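Local atomic coordinates of 2',5'-phosphodiesterase 12 (PDB entry 4Z0V), a protein that belongs to the endonuclease/exonuclease/phosphatase family, with a DNase I-like two-sheet domain that follows an N-terminal domain of the E-set clan. Residues S373-P378 against L433-K438; I126-Y131 against D392-D397. All blocks are in the same frame, centred on the assembly; numbering follows the deposited sequence.

Contact 1: residues S373-P378 against L433-K438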
# COMPACT_ATOMS: atom_id res chain seq x y z
N SER A 373 -10.78 -11.72 8.84
CA SER A 373 -10.70 -10.43 8.14
C SER A 373 -10.71 -9.36 9.25
O SER A 373 -11.73 -9.17 9.93
CB SER A 373 -11.87 -10.26 7.18
OG SER A 373 -11.81 -8.95 6.66
N ALA A 374 -9.57 -8.71 9.48
CA ALA A 374 -9.47 -7.72 10.57
C ALA A 374 -10.49 -6.59 10.44
O ALA A 374 -11.06 -6.18 11.46
CB ALA A 374 -8.05 -7.15 10.62
N CYS A 375 -10.76 -6.08 9.23
CA CYS A 375 -11.72 -4.99 9.08
C CYS A 375 -13.13 -5.49 8.74
O CYS A 375 -13.99 -4.70 8.35
CB CYS A 375 -11.23 -3.98 8.06
SG CYS A 375 -9.62 -3.29 8.48
N GLY A 376 -13.34 -6.80 8.90
CA GLY A 376 -14.62 -7.43 8.69
C GLY A 376 -15.02 -7.48 7.24
O GLY A 376 -14.19 -7.77 6.37
N GLU A 377 -16.29 -7.18 6.98
CA GLU A 377 -16.82 -7.26 5.63
C GLU A 377 -17.55 -5.96 5.32
O GLU A 377 -18.77 -5.91 5.38
CB GLU A 377 -17.73 -8.50 5.46
CG GLU A 377 -17.01 -9.82 5.73
CD GLU A 377 -17.88 -11.04 5.94
OE1 GLU A 377 -19.10 -10.96 5.69
OE2 GLU A 377 -17.33 -12.09 6.33
N PRO A 378 -16.81 -4.87 5.03
CA PRO A 378 -17.47 -3.59 4.71
C PRO A 378 -18.42 -3.73 3.52
O PRO A 378 -18.26 -4.64 2.70
CB PRO A 378 -16.31 -2.66 4.34
CG PRO A 378 -15.10 -3.26 4.97
CD PRO A 378 -15.33 -4.75 4.93
N LEU A 433 -7.79 0.15 3.87
CA LEU A 433 -8.18 -0.55 5.12
C LEU A 433 -7.16 -0.25 6.16
O LEU A 433 -5.97 -0.32 5.87
CB LEU A 433 -8.28 -2.06 4.93
CG LEU A 433 -9.32 -2.57 3.99
CD1 LEU A 433 -9.24 -4.07 3.96
CD2 LEU A 433 -10.73 -2.12 4.40
N VAL A 434 -7.58 0.15 7.35
CA VAL A 434 -6.64 0.49 8.44
C VAL A 434 -7.18 -0.12 9.72
O VAL A 434 -8.35 0.08 10.05
CB VAL A 434 -6.46 2.02 8.61
CG1 VAL A 434 -5.31 2.35 9.58
CG2 VAL A 434 -6.26 2.73 7.27
N CYS A 435 -6.34 -0.86 10.45
CA CYS A 435 -6.78 -1.44 11.73
C CYS A 435 -5.61 -1.52 12.68
O CYS A 435 -4.46 -1.66 12.25
CB CYS A 435 -7.39 -2.81 11.51
SG CYS A 435 -6.21 -4.01 10.86
N ASP A 436 -5.90 -1.45 13.98
CA ASP A 436 -4.87 -1.61 14.99
C ASP A 436 -4.96 -3.03 15.49
O ASP A 436 -6.06 -3.45 15.87
CB ASP A 436 -5.05 -0.61 16.12
CG ASP A 436 -4.83 0.82 15.71
OD1 ASP A 436 -4.35 1.03 14.57
OD2 ASP A 436 -5.08 1.72 16.53
N LEU A 437 -3.87 -3.79 15.38
CA LEU A 437 -3.80 -5.18 15.82
C LEU A 437 -3.05 -5.26 17.13
O LEU A 437 -2.19 -4.42 17.37
CB LEU A 437 -3.09 -6.02 14.77
CG LEU A 437 -3.68 -5.98 13.36
CD1 LEU A 437 -2.81 -6.82 12.40
CD2 LEU A 437 -5.15 -6.45 13.37
N LYS A 438 -3.39 -6.21 17.99
CA LYS A 438 -2.66 -6.36 19.25
C LYS A 438 -2.06 -7.76 19.31
O LYS A 438 -2.71 -8.72 18.89
CB LYS A 438 -3.60 -6.10 20.45
CG LYS A 438 -2.90 -6.02 21.81
CD LYS A 438 -3.79 -5.31 22.83
CE LYS A 438 -3.11 -5.00 24.14
NZ LYS A 438 -3.20 -6.14 25.09
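Ala374 and Cys375, the central residues of a type I beta turn from Ser373 to Gly376, press their short side chains against strand 433-438. The contact is carried by apolar side chains, and no hydrogen bond crosses it. Cys375 sets its SG, anti to the carbonyl carbon (chi1 -57°), between CB of Leu433 (4.0 Å) and CB of Cys435 (3.8 Å), near Val434 O as well, while CD2 of Leu433 reaches back to CB of Cys375. The methyl of Ala374 touches SG of Cys435 at 3.6 Å and CD2 of Leu437 at 4.1 Å. SG of Cys435 lies between its backbone N and carbonyl carbon (chi1 63°), which sets it beside that methyl. The sulfurs of Cys375 and Cys435 stay 4.2 Å apart, too far for a disulfide, so both serve as compact apolar groups. Small residues suit this place because the turn backbone comes close to the strand: the CA atoms of Cys375 and Cys435 are 6.6 Å apart.

Polar bonds act within the turn. Gly376 N donates to Ser373 O, closing the turn, and Ser373 OG donates to Gly376 O at 2.7 Å, meeting a lone pair in the carbonyl plane at a C=O...OG angle of 129°. Serine ties both ends of the turn, and Gly376, its last residue, has a positive phi, which glycine takes up readily.

Of every second residue along the strand, Leu433 and Cys435 point toward the turn and Leu437 brings only its end near, while Val434 points away, onto Val129 and Tyr173. Strand 433-439 runs antiparallel between strands 125-132 and 401-406. The turn, following strand 371-373 of the other sheet, lies over this layer, with Ala374 also on Val403 and Cys375 on Val406.

Contact 2: residues I126-Y131 against D392-D397; sequences IRTVSY and DYIFID
Between the two central sheets of the alpha/beta sandwich of the DNase I-like fold, Thr128 and Ser130 on strand 125-132 of one sheet face Ile394 on strand 387-397 of the other. The two segments run roughly antiparallel, at 146°, with their axes 7.4 Å apart at closest approach. They are joined by side chains and a water, as suits facing layers. Ile394 touches the strand with both its branches: CG1 packs on CB of Ser130 at 3.6 Å, CG2 meets the methyl CG2 of Thr128 at 3.9 Å, and CD1 reaches over the backbone to Thr128 O at 3.7 Å. A branched isoleucine can touch two neighbours of alternate position at once, whereas threonine and serine are small enough to let it approach the strand. Cys325 of strand 322-327 also touches both Thr128 and Ser130, and Leu433 touches Ile394, so the contact is part of the buried seam between the sheets.

Towards Asp392 the seam turns polar. Asp392 OD2 is held by Thr381 OG1 and His430 ND1, while OD1 takes the water. Ser130 OG stands anti to its backbone N (chi1 -177°) and donates to that water at 2.8 Å; the same water donates to Asp392 OD1 at 2.7 Å, bridging the two strands.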
# COMPACT_ATOMS: atom_id res chain seq x y z
N ILE A 126 0.14 -3.17 16.39
CA ILE A 126 0.62 -3.10 15.02
C ILE A 126 -0.47 -2.42 14.23
O ILE A 126 -1.49 -3.05 13.93
CB ILE A 126 0.99 -4.48 14.38
CG1 ILE A 126 1.90 -5.34 15.29
CG2 ILE A 126 1.61 -4.26 12.96
CD1 ILE A 126 1.99 -6.85 14.76
N ARG A 127 -0.29 -1.14 13.89
CA ARG A 127 -1.25 -0.48 13.02
C ARG A 127 -0.96 -0.93 11.58
O ARG A 127 0.12 -0.67 11.05
CB ARG A 127 -1.20 1.05 13.15
CG ARG A 127 -2.20 1.73 12.22
CD ARG A 127 -2.40 3.18 12.55
NE ARG A 127 -3.11 3.32 13.83
CZ ARG A 127 -2.92 4.30 14.71
NH1 ARG A 127 -2.04 5.26 14.46
NH2 ARG A 127 -3.60 4.31 15.84
N THR A 128 -1.95 -1.54 10.93
CA THR A 128 -1.75 -2.16 9.62
C THR A 128 -2.68 -1.53 8.60
O THR A 128 -3.84 -1.21 8.91
CB THR A 128 -2.01 -3.68 9.76
OG1 THR A 128 -1.16 -4.19 10.78
CG2 THR A 128 -1.72 -4.44 8.47
N VAL A 129 -2.12 -1.24 7.40
CA VAL A 129 -2.88 -0.62 6.30
C VAL A 129 -2.82 -1.54 5.10
O VAL A 129 -1.75 -2.09 4.81
CB VAL A 129 -2.26 0.77 5.93
CG1 VAL A 129 -2.95 1.37 4.69
CG2 VAL A 129 -2.31 1.75 7.12
N SER A 130 -3.91 -1.65 4.34
CA SER A 130 -3.90 -2.35 3.03
C SER A 130 -4.59 -1.42 2.07
O SER A 130 -5.72 -0.98 2.35
CB SER A 130 -4.55 -3.73 3.06
OG SER A 130 -4.42 -4.33 1.78
N TYR A 131 -3.93 -1.09 0.95
CA TYR A 131 -4.53 -0.08 0.06
C TYR A 131 -4.11 -0.26 -1.39
O TYR A 131 -2.93 -0.25 -1.67
CB TYR A 131 -4.03 1.29 0.56
CG TYR A 131 -4.67 2.56 0.04
CD1 TYR A 131 -5.90 2.54 -0.62
CD2 TYR A 131 -4.12 3.81 0.34
CE1 TYR A 131 -6.56 3.72 -0.98
CE2 TYR A 131 -4.76 5.00 -0.03
CZ TYR A 131 -5.99 4.95 -0.67
OH TYR A 131 -6.63 6.12 -0.98
N ASP A 392 -10.96 -6.01 -0.80
CA ASP A 392 -9.71 -5.89 -0.02
C ASP A 392 -9.85 -6.41 1.37
O ASP A 392 -10.89 -6.21 2.01
CB ASP A 392 -9.28 -4.41 0.05
CG ASP A 392 -9.14 -3.79 -1.33
OD1 ASP A 392 -8.07 -3.96 -1.95
OD2 ASP A 392 -10.14 -3.21 -1.83
N TYR A 393 -8.79 -7.06 1.88
CA TYR A 393 -8.83 -7.59 3.24
C TYR A 393 -7.49 -7.50 3.94
O TYR A 393 -6.45 -7.51 3.28
CB TYR A 393 -9.26 -9.07 3.25
CG TYR A 393 -10.58 -9.34 2.54
CD1 TYR A 393 -11.79 -9.22 3.21
CD2 TYR A 393 -10.60 -9.70 1.20
CE1 TYR A 393 -13.01 -9.42 2.55
CE2 TYR A 393 -11.81 -9.89 0.52
CZ TYR A 393 -13.01 -9.77 1.21
OH TYR A 393 -14.20 -9.93 0.54
N ILE A 394 -7.53 -7.43 5.28
CA ILE A 394 -6.34 -7.58 6.11
C ILE A 394 -6.61 -8.88 6.86
O ILE A 394 -7.42 -8.86 7.78
CB ILE A 394 -6.04 -6.40 7.05
CG1 ILE A 394 -5.71 -5.11 6.23
CG2 ILE A 394 -4.88 -6.75 8.02
CD1 ILE A 394 -5.79 -3.79 7.08
N PHE A 395 -6.04 -9.99 6.43
CA PHE A 395 -6.28 -11.27 7.10
C PHE A 395 -5.26 -11.45 8.20
O PHE A 395 -4.05 -11.31 7.96
CB PHE A 395 -6.24 -12.44 6.13
CG PHE A 395 -7.39 -12.49 5.15
CD1 PHE A 395 -8.70 -12.69 5.60
CD2 PHE A 395 -7.17 -12.40 3.78
CE1 PHE A 395 -9.76 -12.73 4.69
CE2 PHE A 395 -8.23 -12.48 2.87
CZ PHE A 395 -9.52 -12.67 3.33
N ILE A 396 -5.74 -11.76 9.43
CA ILE A 396 -4.81 -11.88 10.56
C ILE A 396 -4.84 -13.26 11.16
O ILE A 396 -5.87 -13.90 11.23
CB ILE A 396 -5.06 -10.82 11.65
CG1 ILE A 396 -6.45 -10.98 12.31
CG2 ILE A 396 -4.85 -9.39 11.09
CD1 ILE A 396 -6.64 -10.25 13.61
N ASP A 397 -3.67 -13.71 11.59
CA ASP A 397 -3.49 -15.00 12.26
C ASP A 397 -4.08 -14.92 13.67
O ASP A 397 -3.49 -14.29 14.55
CB ASP A 397 -1.98 -15.28 12.34
CG ASP A 397 -1.59 -16.62 12.89
OD1 ASP A 397 -2.49 -17.35 13.41
OD2 ASP A 397 -0.40 -16.97 12.80
O HOH W 1 -5.97 -3.33 -0.30

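In the fold
Contacts 1 and 2 adjoin, their centres about 6 Å apart: in one a turn, in the other a strand of the second sheet packs against the first sheet. Strands 433-439 and 125-132 lie side by side in the first sheet, where a salt bridge from Arg127 NE to Asp436 OD1 (2.7 Å) joins them. Within the second sheet, a probable backbone hydrogen bond from Ala374 N to Ile394 O (2.8 Å) ties the turn of contact 1 to the strand of contact 2; between the sheets, Leu433 CD1 packs on Asp392 O at 3.3 Å. The bound magnesium ion is about 13 Å from the side chain of Ser130, so Ser130 is well outside the first shell of the metal.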